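Long-range contacts in clostripain-related protein (Bacteroides thetaiotaomicron, PDB 6N9J), which is a secreted cysteine protease of the clostripain (C11) family that probably cleaves peptide bonds and can be trapped by a covalent peptide inhibitor: residues I180-E185 and G237-V242; V13-A18 and N46-Y51; Y105-W110 and D154-D159; S241-S246 and N313-K318. All blocks are in the same frame, centred on the assembly; numbering follows the deposited sequence.

Contact 1: residues I180-E185 and G237-V242; sequences IGSPTE and GVSISV
Ser182 reaches Ser239 with its hydroxyl: OG lies anti to the backbone N (chi1 -180°) and donates to Ser239 O at 2.9 Å, approaching 26° out of the carbonyl plane. Ser182 OG in turn accepts from Thr184 N at 3.1 Å, closing an ST turn, and weakly from a water that also bridges Ser239 N and Glu185 O. An alanine in place of Ser182 would probably leave Ser239 O and Thr184 N without this mate and let the turn that carries Thr184 move more freely. Before the turn, Ile180 and Gly181 pair antiparallel with Val242 and Ser241; Ser241 N bonds Gly181 O at 3.1 Å, whereas the return bond from Gly181 N to Ser241 O is weak at 3.4 Å. Here the run of parallel strands in the central mixed sheet of this clostripain-family protease gives way to antiparallel pairing. On the Ile180 face the two gamma branches divide the work: Ile180 CG2 touches Ile240 CG2 at 4.0 Å, while CG1 lies beside Val242 CG2, also at 4.0 Å, with the two side chains pointing the same way. Ala207 and Ala211 of helix 206-221 cover this face. Beyond the turn, Glu185 OE1 hydrogen-bonds both Thr327 OG1 and a polar side chain of the bound peptide.

Contact 2: residues V13-A18 and N46-Y51; sequences VLVYIA and NNLLVY
Tyr51, which loses more surface here than any other residue of the two segments, lays its ring beside that of Tyr16. Both side chains point the same way from neighbouring strands, each with CG anti to its backbone N (chi1 170° for Tyr51). Tyr51 CD2 stands 3.7 Å above the plane of the Tyr16 ring, over its centre, but the planes are inclined by 34°, so the pair is oblique. Their hydroxyls converge on Ser83: Tyr16 OH bonds its O and Tyr51 OH its OG, which probably limits any tilting of the rings. Val92 of helix 86-99 touches both tyrosines.

The strands run parallel, axes 16° apart, as the two ends of a beta-alpha-beta crossover in which helix 24-37 connects strand 9-18 to strand 46-53. Five backbone bonds hold the register; the shortest, Val15 N to Leu49 O, is 2.7 Å and nearly straight at the hydrogen.

Val13 and Val15 project from the sheet face opposite the tyrosines. Val13 contributes chiefly through its backbone, its N bonding Asn47 O at 2.9 Å and its O accepting from Leu49 N; its CB is 4.4 Å from Leu48 CD1. Val15 CG2, beside the backbone N because CG1 takes the anti place, reaches Leu48 CD1 at 3.9 Å. Farther along, Ile17 CD1 meets Val50 CG1 at 3.8 Å. Met34 of the crossover helix packs on Val15, Ile17 and Val50.

Contact 3: residues Y105-W110 and D154-D159; sequences YGVVFW and DFILFD
Phe109 and Phe158 lie side by side on neighbouring parallel strands, both pointing the same way. Their planes differ by only 26°, yet the centroids are 5.5 Å apart, so the rings are slid past one another with little overlap; the touch is from Phe109 CD2 to Phe158 CE1 at 3.6 Å. Ile156 CG2 sits in the notch where the two rings meet: it approaches the edge of the Phe109 ring, 3.7 Å from CD2, and sits over one face of the Phe158 ring, offset toward the rim. An alanine in place of Phe158 would probably open a gap beside Phe109 and take from Ile156 CG2 the ring face it packs on. Next along the same face, Val107 CG1 and Ile156 CG1 run alongside each other at a close 3.5 Å.

The two strands belong to the parallel run at the centre of the mixed sheet of this clan CD protease, near the bound peptide. On the sheet's other face, Phe155 has CG between the backbone N and the carbonyl carbon (chi1 66°), which folds its ring back over Gly106, whose CA makes a CH-pi contact 3.9 Å from the centroid. Val108 CG1 packs on Leu157 CD2 at 3.8 Å. At the far end the Asp159 carboxylate stands nearly perpendicular to the Trp110 ring (87°); its oxygens bond Tyr193, Tyr214 and Ala191 N, while Asp159 O bonds the bound peptide.

Trp127 meets both Phe109, edge to face, and Phe158. Helix 193-200 covers Val108 and Phe155 on the opposite face, and strands 9-18 and 178-181 flank the pair within the sheet.

Contact 4: residues S241-S246 and N313-K318; sequences SVIKSS and NAVIWK
From Ser241 to Lys244 and from Val315 to Lys318 the strands run antiparallel, axes 168° apart, but two steps on the first match three on the second: Ser241 pairs with Lys318 and Ile243 with Val315. The extra residue makes a beta bulge, with Ile316 and Trp317 both opposite Val242, directly after helix 301-314 in the antiparallel part of the central sheet. The bonds agree with this count, since Ile316 N donates to Val242 O at 2.9 Å and Val242 N to Trp317 O at the same distance.

The bulge gives Val242 two side-chain neighbours. Ile316 holds CG1 between its backbone N and carbonyl carbon (chi1 61°), which brings that atom to 3.8 Å from Val242 CG1; the Trp317 side chain crosses Val242 obliquely, CB to CB at 3.8 Å. Trp317 has CG anti to the backbone N (chi1 -170°), and its indole turns an edge toward Ser241 CA while NE1 hydrogen-bonds Glu212 of helix 206-221. On the other face Ser241 CB packs against Lys318 CB at 3.8 Å, and Val344 touches both Ile243 and Val315.

Lys244 CB touches Ile316 CG2 at 4.1 Å before its chain leads away. Lys244 N bonds Ala314 O, at the end of helix 301-314, at 2.7 Å; the Lys244 ammonium, bent round at chi4, ends 2.9 Å from Ser246 OG, to which NZ donates.

All four contacts lie in one mixed sheet, and along the chain contacts 2, 3, 1 and 4 follow in that order. Contacts 2 and 3 join parallel strands; their centres are about 9 Å apart, and strands 9-18 and 105-110 pair directly between them. Strand 155-159 of contact 3 bonds strand 178-181 of contact 1 through Ile180, and contacts 1 and 4 share Ser241 and Val242 on strand 239-244. Contacts 2 and 4 stand about 23 Å apart, centre to centre, without touching. The sheet thus passes from parallel to antiparallel across contact 1, and the bound peptide meets residues of contacts 1 and 3, the central pair.

Contact 1: residues I180-E185 and G237-V242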
loop_
_atom_site.group_PDB
_atom_site.type_symbol
_atom_site.label_atom_id
_atom_site.label_comp_id
_atom_site.label_asym_id
_atom_site.label_seq_id
_atom_site.Cartn_x
_atom_site.Cartn_y
_atom_site.Cartn_z
ATOM N N ILE A 180 -0.944 -1.239 5.697
ATOM C CA ILE A 180 0.330 -1.913 5.505
ATOM C C ILE A 180 0.885 -1.542 4.136
ATOM O O ILE A 180 0.220 -1.723 3.111
ATOM C CB ILE A 180 0.206 -3.464 5.631
ATOM C CG1 ILE A 180 -0.514 -3.864 6.922
ATOM C CG2 ILE A 180 1.566 -4.128 5.590
ATOM C CD1 ILE A 180 -1.999 -4.164 6.713
ATOM N N GLY A 181 2.108 -1.019 4.115
ATOM C CA GLY A 181 2.740 -0.653 2.860
ATOM C C GLY A 181 4.213 -0.292 2.948
ATOM O O GLY A 181 4.820 -0.421 4.003
ATOM N N SER A 182 4.783 0.137 1.822
ATOM C CA SER A 182 6.161 0.641 1.770
ATOM C C SER A 182 6.138 2.120 1.457
ATOM O O SER A 182 5.312 2.557 0.663
ATOM C CB SER A 182 6.984 -0.088 0.707
ATOM O OG SER A 182 8.313 0.411 0.673
ATOM N N PRO A 183 7.029 2.903 2.086
ATOM C CA PRO A 183 7.127 4.315 1.682
ATOM C C PRO A 183 7.952 4.489 0.409
ATOM O O PRO A 183 7.920 5.561 -0.237
ATOM C CB PRO A 183 7.805 4.980 2.879
ATOM C CG PRO A 183 8.559 3.869 3.568
ATOM C CD PRO A 183 7.869 2.578 3.256
ATOM N N THR A 184 8.672 3.438 0.029
ATOM C CA THR A 184 9.497 3.504 -1.165
ATOM C C THR A 184 8.924 2.536 -2.216
ATOM O O THR A 184 7.748 2.148 -2.132
ATOM C CB THR A 184 10.981 3.211 -0.828
ATOM O OG1 THR A 184 11.807 3.434 -1.979
ATOM C CG2 THR A 184 11.175 1.793 -0.303
ATOM N N GLU A 185 9.722 2.180 -3.218
ATOM C CA GLU A 185 9.256 1.273 -4.259
ATOM C C GLU A 185 9.086 -0.149 -3.739
ATOM O O GLU A 185 9.917 -0.645 -2.972
ATOM C CB GLU A 185 10.214 1.263 -5.445
ATOM C CG GLU A 185 10.152 2.506 -6.298
ATOM C CD GLU A 185 11.292 2.558 -7.295
ATOM O OE1 GLU A 185 11.160 1.957 -8.380
ATOM O OE2 GLU A 185 12.326 3.186 -6.985
ATOM N N GLY A 237 15.874 -6.731 -1.458
ATOM C CA GLY A 237 15.289 -6.388 -0.170
ATOM C C GLY A 237 13.941 -5.688 -0.251
ATOM O O GLY A 237 13.301 -5.658 -1.305
ATOM N N VAL A 238 13.500 -5.140 0.878
ATOM C CA VAL A 238 12.197 -4.480 0.981
ATOM C C VAL A 238 12.121 -3.689 2.280
ATOM O O VAL A 238 12.860 -3.957 3.218
ATOM C CB VAL A 238 11.014 -5.493 0.937
ATOM C CG1 VAL A 238 10.834 -6.192 2.281
ATOM C CG2 VAL A 238 9.721 -4.794 0.550
ATOM N N SER A 239 11.223 -2.714 2.325
ATOM C CA SER A 239 10.928 -1.992 3.549
ATOM C C SER A 239 9.423 -1.889 3.749
ATOM O O SER A 239 8.684 -1.550 2.818
ATOM C CB SER A 239 11.545 -0.599 3.504
ATOM O OG SER A 239 10.953 0.142 2.464
ATOM N N ILE A 240 8.963 -2.177 4.960
ATOM C CA ILE A 240 7.528 -2.241 5.244
ATOM C C ILE A 240 7.252 -1.619 6.605
ATOM O O ILE A 240 8.074 -1.726 7.497
ATOM C CB ILE A 240 7.003 -3.717 5.226
ATOM C CG1 ILE A 240 7.221 -4.364 3.861
ATOM C CG2 ILE A 240 5.520 -3.803 5.605
ATOM C CD1 ILE A 240 6.270 -3.860 2.784
ATOM N N SER A 241 6.107 -0.959 6.750
ATOM C CA SER A 241 5.618 -0.549 8.063
ATOM C C SER A 241 4.099 -0.726 8.196
ATOM O O SER A 241 3.399 -1.034 7.226
ATOM C CB SER A 241 6.002 0.914 8.352
ATOM O OG SER A 241 5.327 1.811 7.480
ATOM N N VAL A 242 3.602 -0.539 9.417
ATOM C CA VAL A 242 2.180 -0.642 9.724
ATOM C C VAL A 242 1.746 0.602 10.492
ATOM O O VAL A 242 2.290 0.899 11.562
ATOM C CB VAL A 242 1.847 -1.901 10.582
ATOM C CG1 VAL A 242 0.406 -1.864 11.057
ATOM C CG2 VAL A 242 2.114 -3.176 9.814
HETATM O O HOH W 1 10.606 -1.854 -0.418
#

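Contact 2: residues V13-A18 and N46-Y51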
loop_
_atom_site.group_PDB
_atom_site.type_symbol
_atom_site.label_atom_id
_atom_site.label_comp_id
_atom_site.label_asym_id
_atom_site.label_seq_id
_atom_site.Cartn_x
_atom_site.Cartn_y
_atom_site.Cartn_z
ATOM N N VAL A 13 -11.511 -11.410 2.849
ATOM C CA VAL A 13 -10.468 -10.553 2.293
ATOM C C VAL A 13 -10.566 -10.553 0.784
ATOM O O VAL A 13 -10.571 -11.614 0.159
ATOM C CB VAL A 13 -9.042 -10.998 2.706
ATOM C CG1 VAL A 13 -7.981 -10.067 2.077
ATOM C CG2 VAL A 13 -8.903 -11.017 4.219
ATOM N N LEU A 14 -10.656 -9.355 0.210
ATOM C CA LEU A 14 -10.625 -9.178 -1.226
ATOM C C LEU A 14 -9.226 -8.779 -1.712
ATOM O O LEU A 14 -8.664 -7.783 -1.247
ATOM C CB LEU A 14 -11.644 -8.112 -1.649
ATOM C CG LEU A 14 -11.572 -7.652 -3.113
ATOM C CD1 LEU A 14 -11.932 -8.817 -4.057
ATOM C CD2 LEU A 14 -12.499 -6.470 -3.352
ATOM N N VAL A 15 -8.657 -9.553 -2.634
ATOM C CA VAL A 15 -7.442 -9.111 -3.317
ATOM C C VAL A 15 -7.813 -8.458 -4.645
ATOM O O VAL A 15 -8.355 -9.119 -5.547
ATOM C CB VAL A 15 -6.467 -10.258 -3.581
ATOM C CG1 VAL A 15 -5.179 -9.707 -4.231
ATOM C CG2 VAL A 15 -6.161 -10.979 -2.303
ATOM N N TYR A 16 -7.536 -7.162 -4.756
ATOM C CA TYR A 16 -7.997 -6.376 -5.899
ATOM C C TYR A 16 -6.842 -6.087 -6.851
ATOM O O TYR A 16 -5.976 -5.247 -6.563
ATOM C CB TYR A 16 -8.630 -5.065 -5.428
ATOM C CG TYR A 16 -9.391 -4.313 -6.495
ATOM C CD1 TYR A 16 -8.722 -3.622 -7.515
ATOM C CD2 TYR A 16 -10.773 -4.275 -6.479
ATOM C CE1 TYR A 16 -9.429 -2.938 -8.504
ATOM C CE2 TYR A 16 -11.488 -3.597 -7.451
ATOM C CZ TYR A 16 -10.814 -2.918 -8.458
ATOM O OH TYR A 16 -11.546 -2.242 -9.413
ATOM N N ILE A 17 -6.835 -6.776 -7.987
ATOM C CA ILE A 17 -5.703 -6.702 -8.901
ATOM C C ILE A 17 -5.999 -5.870 -10.140
ATOM O O ILE A 17 -6.582 -6.371 -11.099
ATOM C CB ILE A 17 -5.259 -8.107 -9.347
ATOM C CG1 ILE A 17 -4.861 -8.925 -8.122
ATOM C CG2 ILE A 17 -4.098 -8.020 -10.356
ATOM C CD1 ILE A 17 -4.628 -10.396 -8.421
ATOM N N ALA A 18 -5.606 -4.598 -10.101
ATOM C CA ALA A 18 -5.630 -3.761 -11.293
ATOM C C ALA A 18 -4.320 -3.965 -12.049
ATOM O O ALA A 18 -3.330 -3.263 -11.824
ATOM C CB ALA A 18 -5.839 -2.301 -10.932
ATOM N N ASN A 46 -13.477 -18.518 6.336
ATOM C CA ASN A 46 -12.639 -17.491 5.732
ATOM C C ASN A 46 -12.828 -17.422 4.223
ATOM O O ASN A 46 -12.723 -18.438 3.532
ATOM C CB ASN A 46 -11.171 -17.751 6.070
ATOM C CG ASN A 46 -10.910 -17.789 7.572
ATOM O OD1 ASN A 46 -11.218 -16.840 8.288
ATOM N ND2 ASN A 46 -10.346 -18.896 8.053
ATOM N N ASN A 47 -13.116 -16.226 3.713
ATOM C CA ASN A 47 -13.329 -16.040 2.283
ATOM C C ASN A 47 -12.227 -15.210 1.618
ATOM O O ASN A 47 -12.111 -14.012 1.852
ATOM C CB ASN A 47 -14.688 -15.383 2.028
ATOM C CG ASN A 47 -15.805 -16.006 2.849
ATOM O OD1 ASN A 47 -16.220 -17.142 2.606
ATOM N ND2 ASN A 47 -16.312 -15.256 3.812
ATOM N N LEU A 48 -11.421 -15.860 0.786
ATOM C CA LEU A 48 -10.434 -15.158 -0.024
ATOM C C LEU A 48 -10.990 -14.911 -1.426
ATOM O O LEU A 48 -11.125 -15.845 -2.216
ATOM C CB LEU A 48 -9.126 -15.952 -0.098
ATOM C CG LEU A 48 -7.993 -15.275 -0.885
ATOM C CD1 LEU A 48 -7.611 -13.926 -0.270
ATOM C CD2 LEU A 48 -6.797 -16.224 -0.939
ATOM N N LEU A 49 -11.322 -13.654 -1.715
ATOM C CA LEU A 49 -11.858 -13.250 -3.007
ATOM C C LEU A 49 -10.769 -12.552 -3.825
ATOM O O LEU A 49 -9.914 -11.873 -3.278
ATOM C CB LEU A 49 -13.070 -12.328 -2.829
ATOM C CG LEU A 49 -14.441 -12.995 -2.543
ATOM C CD1 LEU A 49 -14.398 -14.097 -1.506
ATOM C CD2 LEU A 49 -15.472 -11.957 -2.123
ATOM N N VAL A 50 -10.775 -12.754 -5.134
ATOM C CA VAL A 50 -9.785 -12.120 -5.991
ATOM C C VAL A 50 -10.478 -11.524 -7.207
ATOM O O VAL A 50 -11.141 -12.248 -7.977
ATOM C CB VAL A 50 -8.685 -13.114 -6.461
ATOM C CG1 VAL A 50 -7.596 -12.385 -7.241
ATOM C CG2 VAL A 50 -8.080 -13.873 -5.295
ATOM N N TYR A 51 -10.350 -10.206 -7.355
ATOM C CA TYR A 51 -10.733 -9.526 -8.587
ATOM C C TYR A 51 -9.492 -9.350 -9.450
ATOM O O TYR A 51 -8.542 -8.674 -9.056
ATOM C CB TYR A 51 -11.378 -8.167 -8.319
ATOM C CG TYR A 51 -11.551 -7.361 -9.591
ATOM C CD1 TYR A 51 -12.619 -7.600 -10.446
ATOM C CD2 TYR A 51 -10.626 -6.374 -9.951
ATOM C CE1 TYR A 51 -12.776 -6.882 -11.617
ATOM C CE2 TYR A 51 -10.777 -5.646 -11.117
ATOM C CZ TYR A 51 -11.850 -5.898 -11.944
ATOM O OH TYR A 51 -12.000 -5.175 -13.113
#

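Contact 3: residues Y105-W110 and D154-D159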
loop_
_atom_site.group_PDB
_atom_site.type_symbol
_atom_site.label_atom_id
_atom_site.label_comp_id
_atom_site.label_asym_id
_atom_site.label_seq_id
_atom_site.Cartn_x
_atom_site.Cartn_y
_atom_site.Cartn_z
ATOM N N TYR A 105 -13.305 -7.637 7.851
ATOM C CA TYR A 105 -12.956 -7.456 6.439
ATOM C C TYR A 105 -11.529 -6.942 6.239
ATOM O O TYR A 105 -11.009 -6.166 7.054
ATOM C CB TYR A 105 -13.927 -6.495 5.774
ATOM C CG TYR A 105 -15.365 -6.957 5.804
ATOM C CD1 TYR A 105 -15.866 -7.786 4.804
ATOM C CD2 TYR A 105 -16.226 -6.557 6.821
ATOM C CE1 TYR A 105 -17.189 -8.215 4.817
ATOM C CE2 TYR A 105 -17.556 -6.972 6.844
ATOM C CZ TYR A 105 -18.030 -7.802 5.838
ATOM O OH TYR A 105 -19.343 -8.225 5.846
ATOM N N GLY A 106 -10.905 -7.396 5.158
ATOM C CA GLY A 106 -9.608 -6.902 4.744
ATOM C C GLY A 106 -9.595 -6.715 3.238
ATOM O O GLY A 106 -10.458 -7.257 2.524
ATOM N N VAL A 107 -8.617 -5.961 2.749
ATOM C CA VAL A 107 -8.495 -5.727 1.313
ATOM C C VAL A 107 -7.035 -5.509 0.930
ATOM O O VAL A 107 -6.255 -4.930 1.703
ATOM C CB VAL A 107 -9.355 -4.515 0.854
ATOM C CG1 VAL A 107 -8.862 -3.225 1.487
ATOM C CG2 VAL A 107 -9.373 -4.394 -0.675
ATOM N N VAL A 108 -6.666 -5.990 -0.255
ATOM C CA VAL A 108 -5.323 -5.773 -0.796
ATOM C C VAL A 108 -5.433 -5.037 -2.125
ATOM O O VAL A 108 -6.120 -5.516 -3.045
ATOM C CB VAL A 108 -4.564 -7.098 -1.010
ATOM C CG1 VAL A 108 -3.133 -6.832 -1.443
ATOM C CG2 VAL A 108 -4.603 -7.951 0.254
ATOM N N PHE A 109 -4.800 -3.868 -2.226
ATOM C CA PHE A 109 -4.788 -3.138 -3.491
ATOM C C PHE A 109 -3.493 -3.411 -4.219
ATOM O O PHE A 109 -2.451 -2.940 -3.807
ATOM C CB PHE A 109 -4.971 -1.642 -3.270
ATOM C CG PHE A 109 -6.350 -1.273 -2.817
ATOM C CD1 PHE A 109 -7.424 -1.381 -3.680
ATOM C CD2 PHE A 109 -6.574 -0.835 -1.522
ATOM C CE1 PHE A 109 -8.699 -1.058 -3.258
ATOM C CE2 PHE A 109 -7.842 -0.505 -1.097
ATOM C CZ PHE A 109 -8.905 -0.616 -1.961
ATOM N N TRP A 110 -3.592 -4.177 -5.304
ATOM C CA TRP A 110 -2.453 -4.650 -6.090
ATOM C C TRP A 110 -2.357 -3.892 -7.412
ATOM O O TRP A 110 -3.194 -4.079 -8.298
ATOM C CB TRP A 110 -2.635 -6.151 -6.333
ATOM C CG TRP A 110 -1.520 -6.978 -6.945
ATOM C CD1 TRP A 110 -0.844 -8.002 -6.336
ATOM C CD2 TRP A 110 -1.033 -6.932 -8.296
ATOM N NE1 TRP A 110 0.054 -8.568 -7.206
ATOM C CE2 TRP A 110 -0.042 -7.934 -8.415
ATOM C CE3 TRP A 110 -1.317 -6.126 -9.410
ATOM C CZ2 TRP A 110 0.653 -8.159 -9.600
ATOM C CZ3 TRP A 110 -0.613 -6.344 -10.587
ATOM C CH2 TRP A 110 0.360 -7.349 -10.670
ATOM N N ASP A 154 -10.578 -4.077 8.763
ATOM C CA ASP A 154 -9.562 -4.295 9.776
ATOM C C ASP A 154 -8.200 -3.831 9.251
ATOM O O ASP A 154 -7.378 -3.305 10.015
ATOM C CB ASP A 154 -9.505 -5.768 10.190
ATOM C CG ASP A 154 -10.731 -6.202 10.993
ATOM O OD1 ASP A 154 -11.781 -5.525 10.903
ATOM O OD2 ASP A 154 -10.645 -7.221 11.716
ATOM N N PHE A 155 -7.957 -4.025 7.954
ATOM C CA PHE A 155 -6.687 -3.608 7.362
ATOM C C PHE A 155 -6.778 -3.374 5.861
ATOM O O PHE A 155 -7.603 -3.976 5.162
ATOM C CB PHE A 155 -5.585 -4.646 7.639
ATOM C CG PHE A 155 -5.822 -5.968 6.975
ATOM C CD1 PHE A 155 -5.458 -6.173 5.656
ATOM C CD2 PHE A 155 -6.413 -7.012 7.674
ATOM C CE1 PHE A 155 -5.700 -7.386 5.033
ATOM C CE2 PHE A 155 -6.647 -8.239 7.057
ATOM C CZ PHE A 155 -6.289 -8.422 5.738
ATOM N N ILE A 156 -5.901 -2.507 5.376
ATOM C CA ILE A 156 -5.665 -2.358 3.947
ATOM C C ILE A 156 -4.180 -2.619 3.667
ATOM O O ILE A 156 -3.300 -2.033 4.297
ATOM C CB ILE A 156 -6.063 -0.959 3.464
ATOM C CG1 ILE A 156 -7.566 -0.758 3.612
ATOM C CG2 ILE A 156 -5.644 -0.734 2.029
ATOM C CD1 ILE A 156 -8.002 0.671 3.354
ATOM N N LEU A 157 -3.891 -3.534 2.756
ATOM C CA LEU A 157 -2.507 -3.749 2.347
ATOM C C LEU A 157 -2.322 -3.184 0.952
ATOM O O LEU A 157 -2.992 -3.612 0.015
ATOM C CB LEU A 157 -2.137 -5.235 2.389
ATOM C CG LEU A 157 -0.874 -5.663 1.638
ATOM C CD1 LEU A 157 0.403 -5.140 2.298
ATOM C CD2 LEU A 157 -0.808 -7.177 1.511
ATOM N N PHE A 158 -1.446 -2.181 0.824
ATOM C CA PHE A 158 -1.094 -1.680 -0.487
ATOM C C PHE A 158 0.092 -2.453 -1.017
ATOM O O PHE A 158 1.227 -2.244 -0.595
ATOM C CB PHE A 158 -0.768 -0.181 -0.458
ATOM C CG PHE A 158 -1.978 0.705 -0.399
ATOM C CD1 PHE A 158 -2.830 0.809 -1.484
ATOM C CD2 PHE A 158 -2.250 1.449 0.729
ATOM C CE1 PHE A 158 -3.947 1.634 -1.450
ATOM C CE2 PHE A 158 -3.370 2.273 0.780
ATOM C CZ PHE A 158 -4.216 2.363 -0.323
ATOM N N ASP A 159 -0.178 -3.349 -1.953
ATOM C CA ASP A 159 0.892 -4.031 -2.659
ATOM C C ASP A 159 1.236 -3.196 -3.898
ATOM O O ASP A 159 1.010 -3.612 -5.037
ATOM C CB ASP A 159 0.484 -5.461 -3.033
ATOM C CG ASP A 159 1.687 -6.374 -3.253
ATOM O OD1 ASP A 159 2.821 -5.950 -2.949
ATOM O OD2 ASP A 159 1.499 -7.518 -3.722
HETATM O O HOH W 2 -13.729 -5.159 9.320
#

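Contact 4: residues S241-S246 and N313-K318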
loop_
_atom_site.group_PDB
_atom_site.type_symbol
_atom_site.label_atom_id
_atom_site.label_comp_id
_atom_site.label_asym_id
_atom_site.label_seq_id
_atom_site.Cartn_x
_atom_site.Cartn_y
_atom_site.Cartn_z
ATOM N N SER A 241 6.107 -0.959 6.750
ATOM C CA SER A 241 5.618 -0.549 8.063
ATOM C C SER A 241 4.099 -0.726 8.196
ATOM O O SER A 241 3.399 -1.034 7.226
ATOM C CB SER A 241 6.002 0.914 8.352
ATOM O OG SER A 241 5.327 1.811 7.480
ATOM N N VAL A 242 3.602 -0.539 9.417
ATOM C CA VAL A 242 2.180 -0.642 9.724
ATOM C C VAL A 242 1.746 0.602 10.492
ATOM O O VAL A 242 2.290 0.899 11.562
ATOM C CB VAL A 242 1.847 -1.901 10.582
ATOM C CG1 VAL A 242 0.406 -1.864 11.057
ATOM C CG2 VAL A 242 2.114 -3.176 9.814
ATOM N N ILE A 243 0.779 1.328 9.943
ATOM C CA ILE A 243 0.231 2.501 10.601
ATOM C C ILE A 243 -1.145 2.198 11.199
ATOM O O ILE A 243 -2.008 1.656 10.509
ATOM C CB ILE A 243 0.115 3.659 9.624
ATOM C CG1 ILE A 243 1.514 4.116 9.200
ATOM C CG2 ILE A 243 -0.694 4.805 10.231
ATOM C CD1 ILE A 243 1.492 5.143 8.108
ATOM N N LYS A 244 -1.320 2.532 12.484
ATOM C CA LYS A 244 -2.591 2.395 13.210
ATOM C C LYS A 244 -3.398 3.686 13.096
ATOM O O LYS A 244 -3.032 4.719 13.693
ATOM C CB LYS A 244 -2.322 2.061 14.683
ATOM C CG LYS A 244 -3.552 1.704 15.518
ATOM C CD LYS A 244 -3.161 1.422 16.957
ATOM C CE LYS A 244 -4.229 0.636 17.705
ATOM N NZ LYS A 244 -5.544 1.329 17.726
ATOM N N SER A 245 -4.492 3.638 12.338
ATOM C CA SER A 245 -5.154 4.866 11.885
ATOM C C SER A 245 -5.828 5.661 13.001
ATOM O O SER A 245 -5.968 6.887 12.904
ATOM C CB SER A 245 -6.178 4.541 10.794
ATOM O OG SER A 245 -7.379 4.029 11.336
ATOM N N SER A 246 -6.228 4.978 14.068
ATOM C CA SER A 246 -6.886 5.655 15.172
ATOM C C SER A 246 -5.936 6.616 15.889
ATOM O O SER A 246 -6.380 7.457 16.651
ATOM C CB SER A 246 -7.467 4.641 16.173
ATOM O OG SER A 246 -6.454 3.962 16.902
ATOM N N ASN A 313 3.160 5.603 18.711
ATOM C CA ASN A 313 1.796 5.081 18.835
ATOM C C ASN A 313 1.125 4.804 17.496
ATOM O O ASN A 313 0.270 3.916 17.398
ATOM C CB ASN A 313 0.912 6.052 19.628
ATOM C CG ASN A 313 1.227 6.059 21.114
ATOM O OD1 ASN A 313 1.933 5.188 21.616
ATOM N ND2 ASN A 313 0.696 7.048 21.823
ATOM N N ALA A 314 1.490 5.573 16.471
ATOM C CA ALA A 314 0.833 5.442 15.173
ATOM C C ALA A 314 1.553 4.455 14.264
ATOM O O ALA A 314 0.907 3.701 13.536
ATOM C CB ALA A 314 0.722 6.797 14.489
ATOM N N VAL A 315 2.885 4.476 14.283
ATOM C CA VAL A 315 3.669 3.562 13.449
ATOM C C VAL A 315 4.070 2.377 14.314
ATOM O O VAL A 315 5.076 2.433 15.000
ATOM C CB VAL A 315 4.933 4.255 12.855
ATOM C CG1 VAL A 315 5.712 3.297 11.942
ATOM C CG2 VAL A 315 4.548 5.553 12.116
ATOM N N ILE A 316 3.278 1.305 14.306
ATOM C CA ILE A 316 3.449 0.274 15.331
ATOM C C ILE A 316 4.362 -0.884 14.916
ATOM O O ILE A 316 4.692 -1.747 15.723
ATOM C CB ILE A 316 2.080 -0.298 15.770
ATOM C CG1 ILE A 316 1.354 -0.953 14.598
ATOM C CG2 ILE A 316 1.211 0.802 16.371
ATOM C CD1 ILE A 316 0.115 -1.701 15.029
ATOM N N TRP A 317 4.790 -0.897 13.664
ATOM C CA TRP A 317 5.631 -1.976 13.176
ATOM C C TRP A 317 6.433 -1.393 12.022
ATOM O O TRP A 317 5.867 -0.667 11.214
ATOM C CB TRP A 317 4.775 -3.188 12.725
ATOM C CG TRP A 317 5.583 -4.433 12.442
ATOM C CD1 TRP A 317 5.770 -5.502 13.273
ATOM C CD2 TRP A 317 6.343 -4.713 11.251
ATOM N NE1 TRP A 317 6.595 -6.428 12.676
ATOM C CE2 TRP A 317 6.961 -5.969 11.441
ATOM C CE3 TRP A 317 6.546 -4.030 10.049
ATOM C CZ2 TRP A 317 7.760 -6.556 10.464
ATOM C CZ3 TRP A 317 7.356 -4.607 9.085
ATOM C CH2 TRP A 317 7.952 -5.862 9.299
ATOM N N LYS A 318 7.735 -1.679 11.947
ATOM C CA LYS A 318 8.505 -1.357 10.733
ATOM C C LYS A 318 9.746 -2.232 10.612
ATOM O O LYS A 318 10.301 -2.697 11.611
ATOM C CB LYS A 318 8.911 0.116 10.697
ATOM C CG LYS A 318 9.996 0.467 11.704
ATOM C CD LYS A 318 10.270 1.951 11.712
ATOM C CE LYS A 318 11.058 2.333 12.946
ATOM N NZ LYS A 318 12.327 1.571 12.994
#